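Local coordinates for protein carbonic anhydrase (Porphyridium purpureum, PDB 1DDZ) that probably catalyses the zinc-dependent, reversible hydration of carbon dioxide to hydrogencarbonate, as a beta-class carbonic anhydrase, at residues Ala163-Lys168 against Ile180-Leu185. Sequence-based numbering, arbitrary orientation.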
ATOM      1  N   ALA A 163       8.940  22.693  -9.026  1.00 17.09           N
ATOM      2  CA  ALA A 163       8.433  24.046  -8.901  1.00 19.53           C
ATOM      3  C   ALA A 163       9.045  24.981  -9.961  1.00 21.32           C
ATOM      4  O   ALA A 163       8.326  25.751 -10.610  1.00 23.04           O
ATOM      5  CB  ALA A 163       8.723  24.567  -7.499  1.00 18.33           C
ATOM      6  N   LYS A 164      10.353  24.864 -10.171  1.00 23.95           N
ATOM      7  CA  LYS A 164      11.084  25.681 -11.153  1.00 27.55           C
ATOM      8  C   LYS A 164      10.504  25.629 -12.561  1.00 28.32           C
ATOM      9  O   LYS A 164      10.439  26.646 -13.263  1.00 34.09           O
ATOM     10  CB  LYS A 164      12.552  25.277 -11.170  1.00 26.66           C
ATOM     11  CG  LYS A 164      12.753  23.782 -11.243  1.00 31.52           C
ATOM     12  CD  LYS A 164      14.107  23.379 -10.717  1.00 30.43           C
ATOM     13  CE  LYS A 164      14.310  21.896 -10.836  1.00 33.91           C
ATOM     14  NZ  LYS A 164      15.707  21.506 -10.533  1.00 35.68           N
ATOM     15  N   TYR A 165      10.053  24.453 -12.965  1.00 24.15           N
ATOM     16  CA  TYR A 165       9.462  24.300 -14.283  1.00 21.07           C
ATOM     17  C   TYR A 165       8.028  24.778 -14.283  1.00 20.93           C
ATOM     18  O   TYR A 165       7.578  25.392 -15.231  1.00 26.44           O
ATOM     19  CB  TYR A 165       9.509  22.840 -14.673  1.00 17.75           C
ATOM     20  CG  TYR A 165      10.906  22.310 -14.585  1.00 15.40           C
ATOM     21  CD1 TYR A 165      11.181  21.120 -13.917  1.00 19.24           C
ATOM     22  CD2 TYR A 165      11.958  23.001 -15.181  1.00 15.60           C
ATOM     23  CE1 TYR A 165      12.483  20.623 -13.846  1.00 18.90           C
ATOM     24  CE2 TYR A 165      13.239  22.526 -15.123  1.00 18.45           C
ATOM     25  CZ  TYR A 165      13.506  21.334 -14.457  1.00 20.30           C
ATOM     26  OH  TYR A 165      14.797  20.875 -14.438  1.00 19.98           O
ATOM     27  N   LEU A 166       7.331  24.555 -13.178  1.00 20.45           N
ATOM     28  CA  LEU A 166       5.929  24.926 -13.096  1.00 22.38           C
ATOM     29  C   LEU A 166       5.620  26.421 -12.949  1.00 23.95           C
ATOM     30  O   LEU A 166       4.751  26.950 -13.648  1.00 24.59           O
ATOM     31  CB  LEU A 166       5.214  24.082 -12.032  1.00 21.01           C
ATOM     32  CG  LEU A 166       4.709  22.651 -12.322  1.00 19.68           C
ATOM     33  CD1 LEU A 166       4.469  22.461 -13.800  1.00 17.70           C
ATOM     34  CD2 LEU A 166       5.642  21.584 -11.806  1.00 13.47           C
ATOM     35  N   ASP A 167       6.366  27.108 -12.090  1.00 28.04           N
ATOM     36  CA  ASP A 167       6.188  28.553 -11.884  1.00 34.85           C
ATOM     37  C   ASP A 167       6.490  29.325 -13.183  1.00 40.67           C
ATOM     38  O   ASP A 167       6.059  30.457 -13.373  1.00 45.33           O
ATOM     39  CB  ASP A 167       7.119  29.047 -10.781  1.00 35.38           C
ATOM     40  CG  ASP A 167       7.083  28.173  -9.535  1.00 39.91           C
ATOM     41  OD1 ASP A 167       6.165  27.329  -9.385  1.00 44.95           O
ATOM     42  OD2 ASP A 167       7.992  28.333  -8.690  1.00 40.93           O
ATOM     43  N   LYS A 168       7.263  28.701 -14.057  1.00 45.11           N
ATOM     44  CA  LYS A 168       7.631  29.276 -15.340  1.00 49.94           C
ATOM     45  C   LYS A 168       6.385  29.398 -16.235  1.00 48.37           C
ATOM     46  O   LYS A 168       6.260  30.335 -17.033  1.00 48.54           O
ATOM     47  CB  LYS A 168       8.670  28.346 -15.998  1.00 56.30           C
ATOM     48  CG  LYS A 168       9.367  28.905 -17.213  1.00 62.76           C
ATOM     49  CD  LYS A 168      10.249  30.109 -16.866  1.00 69.56           C
ATOM     50  CE  LYS A 168      10.859  30.725 -18.130  1.00 75.72           C
ATOM     51  NZ  LYS A 168      11.702  31.933 -17.880  1.00 77.35           N
ATOM     52  N   ILE A 180       1.317  17.221 -15.837  1.00 10.40           N
ATOM     53  CA  ILE A 180       0.970  15.929 -16.393  1.00 10.72           C
ATOM     54  C   ILE A 180       2.186  15.305 -17.055  1.00 10.13           C
ATOM     55  O   ILE A 180       2.511  14.154 -16.794  1.00 14.93           O
ATOM     56  CB  ILE A 180      -0.239  16.058 -17.330  1.00  7.89           C
ATOM     57  CG1 ILE A 180      -1.482  16.310 -16.471  1.00  7.54           C
ATOM     58  CG2 ILE A 180      -0.408  14.785 -18.213  1.00 11.15           C
ATOM     59  CD1 ILE A 180      -2.719  16.735 -17.250  1.00  7.00           C
ATOM     60  N   GLU A 181       2.935  16.098 -17.811  1.00 13.58           N
ATOM     61  CA  GLU A 181       4.151  15.605 -18.472  1.00 12.30           C
ATOM     62  C   GLU A 181       5.241  15.243 -17.460  1.00  9.19           C
ATOM     63  O   GLU A 181       5.930  14.231 -17.586  1.00 13.03           O
ATOM     64  CB  GLU A 181       4.671  16.655 -19.453  1.00 10.36           C
ATOM     65  CG  GLU A 181       3.696  16.939 -20.567  1.00 11.45           C
ATOM     66  CD  GLU A 181       3.960  18.254 -21.282  1.00 11.94           C
ATOM     67  OE1 GLU A 181       4.769  19.061 -20.787  1.00 14.55           O
ATOM     68  OE2 GLU A 181       3.330  18.502 -22.330  1.00 14.41           O
ATOM     69  N   LEU A 182       5.407  16.080 -16.450  1.00 10.92           N
ATOM     70  CA  LEU A 182       6.396  15.823 -15.419  1.00 10.56           C
ATOM     71  C   LEU A 182       5.945  14.609 -14.588  1.00 10.01           C
ATOM     72  O   LEU A 182       6.781  13.827 -14.114  1.00 10.08           O
ATOM     73  CB  LEU A 182       6.565  17.066 -14.528  1.00 11.83           C
ATOM     74  CG  LEU A 182       7.359  18.203 -15.190  1.00 19.06           C
ATOM     75  CD1 LEU A 182       7.249  19.503 -14.377  1.00 17.12           C
ATOM     76  CD2 LEU A 182       8.819  17.778 -15.348  1.00 14.53           C
ATOM     77  N   ASN A 183       4.634  14.459 -14.392  1.00  7.28           N
ATOM     78  CA  ASN A 183       4.117  13.313 -13.643  1.00  8.91           C
ATOM     79  C   ASN A 183       4.537  12.016 -14.377  1.00  7.00           C
ATOM     80  O   ASN A 183       5.146  11.130 -13.789  1.00 12.10           O
ATOM     81  CB  ASN A 183       2.589  13.390 -13.496  1.00  7.81           C
ATOM     82  CG  ASN A 183       2.019  12.254 -12.626  1.00  9.09           C
ATOM     83  OD1 ASN A 183       2.513  11.998 -11.532  1.00 13.63           O
ATOM     84  ND2 ASN A 183       1.009  11.561 -13.130  1.00  7.00           N
ATOM     85  N   VAL A 184       4.287  11.941 -15.677  1.00  7.00           N
ATOM     86  CA  VAL A 184       4.673  10.762 -16.452  1.00  8.43           C
ATOM     87  C   VAL A 184       6.170  10.499 -16.288  1.00 10.21           C
ATOM     88  O   VAL A 184       6.565   9.374 -15.974  1.00  9.16           O
ATOM     89  CB  VAL A 184       4.345  10.918 -17.967  1.00  8.02           C
ATOM     90  CG1 VAL A 184       4.911   9.755 -18.754  1.00  9.31           C
ATOM     91  CG2 VAL A 184       2.872  10.988 -18.188  1.00  7.00           C
ATOM     92  N   LEU A 185       6.996  11.541 -16.429  1.00 11.85           N
ATOM     93  CA  LEU A 185       8.458  11.385 -16.305  1.00 11.11           C
ATOM     94  C   LEU A 185       8.871  10.861 -14.944  1.00 11.12           C
ATOM     95  O   LEU A 185       9.790  10.053 -14.822  1.00 11.31           O
ATOM     96  CB  LEU A 185       9.193  12.706 -16.551  1.00 15.27           C
ATOM     97  CG  LEU A 185      10.133  12.814 -17.753  1.00 17.28           C
ATOM     98  CD1 LEU A 185      11.003  14.048 -17.588  1.00 16.27           C
ATOM     99  CD2 LEU A 185      11.000  11.577 -17.876  1.00 18.18           C
TER
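The contact joins two consecutive helices in the first of the two carbonic anhydrase sequence regions of the chain: the short helix 163-166 and the long helix 172-193 that follows it. It is an apolar helix-to-helix contact, away from the zinc sites. L182 carries one side of it alone; Y165 and L166 form the other. The backbones stay well apart, with the CA atoms of Y165 and L182 9.1 Å from each other. L182 bridges this gap with its CD1 branch. Its CG lies anti to the carbonyl carbon (chi1 -75°), and the next torsion extends the chain (chi2 168°), which carries CD1 across to the short helix. L166 reaches back tip to tip: its CD2 is 3.7 Å from L182 CD1, and its CD1 is slightly farther from the same methyl, at 4.1 Å. Y165 meets that methyl with the base of its side chain, CB lying 4.0 Å from L182 CD1. The methyl comes to the Y165 ring obliquely. Within its own segment, K164 lies over one face of the Y165 ring, with CG 3.9 Å above the centre. Around the contact, L182 also packs on V158 of helix 147-161 and on N162, L166 lies against E175 and R178, and Y165 touches V279 of helix 266-279. No hydrogen bond or salt bridge crosses between the two segments. Between them the contact therefore rests on van der Waals and hydrophobic packing: one leucine methyl meets both partners, and only 118 Å² is buried in all.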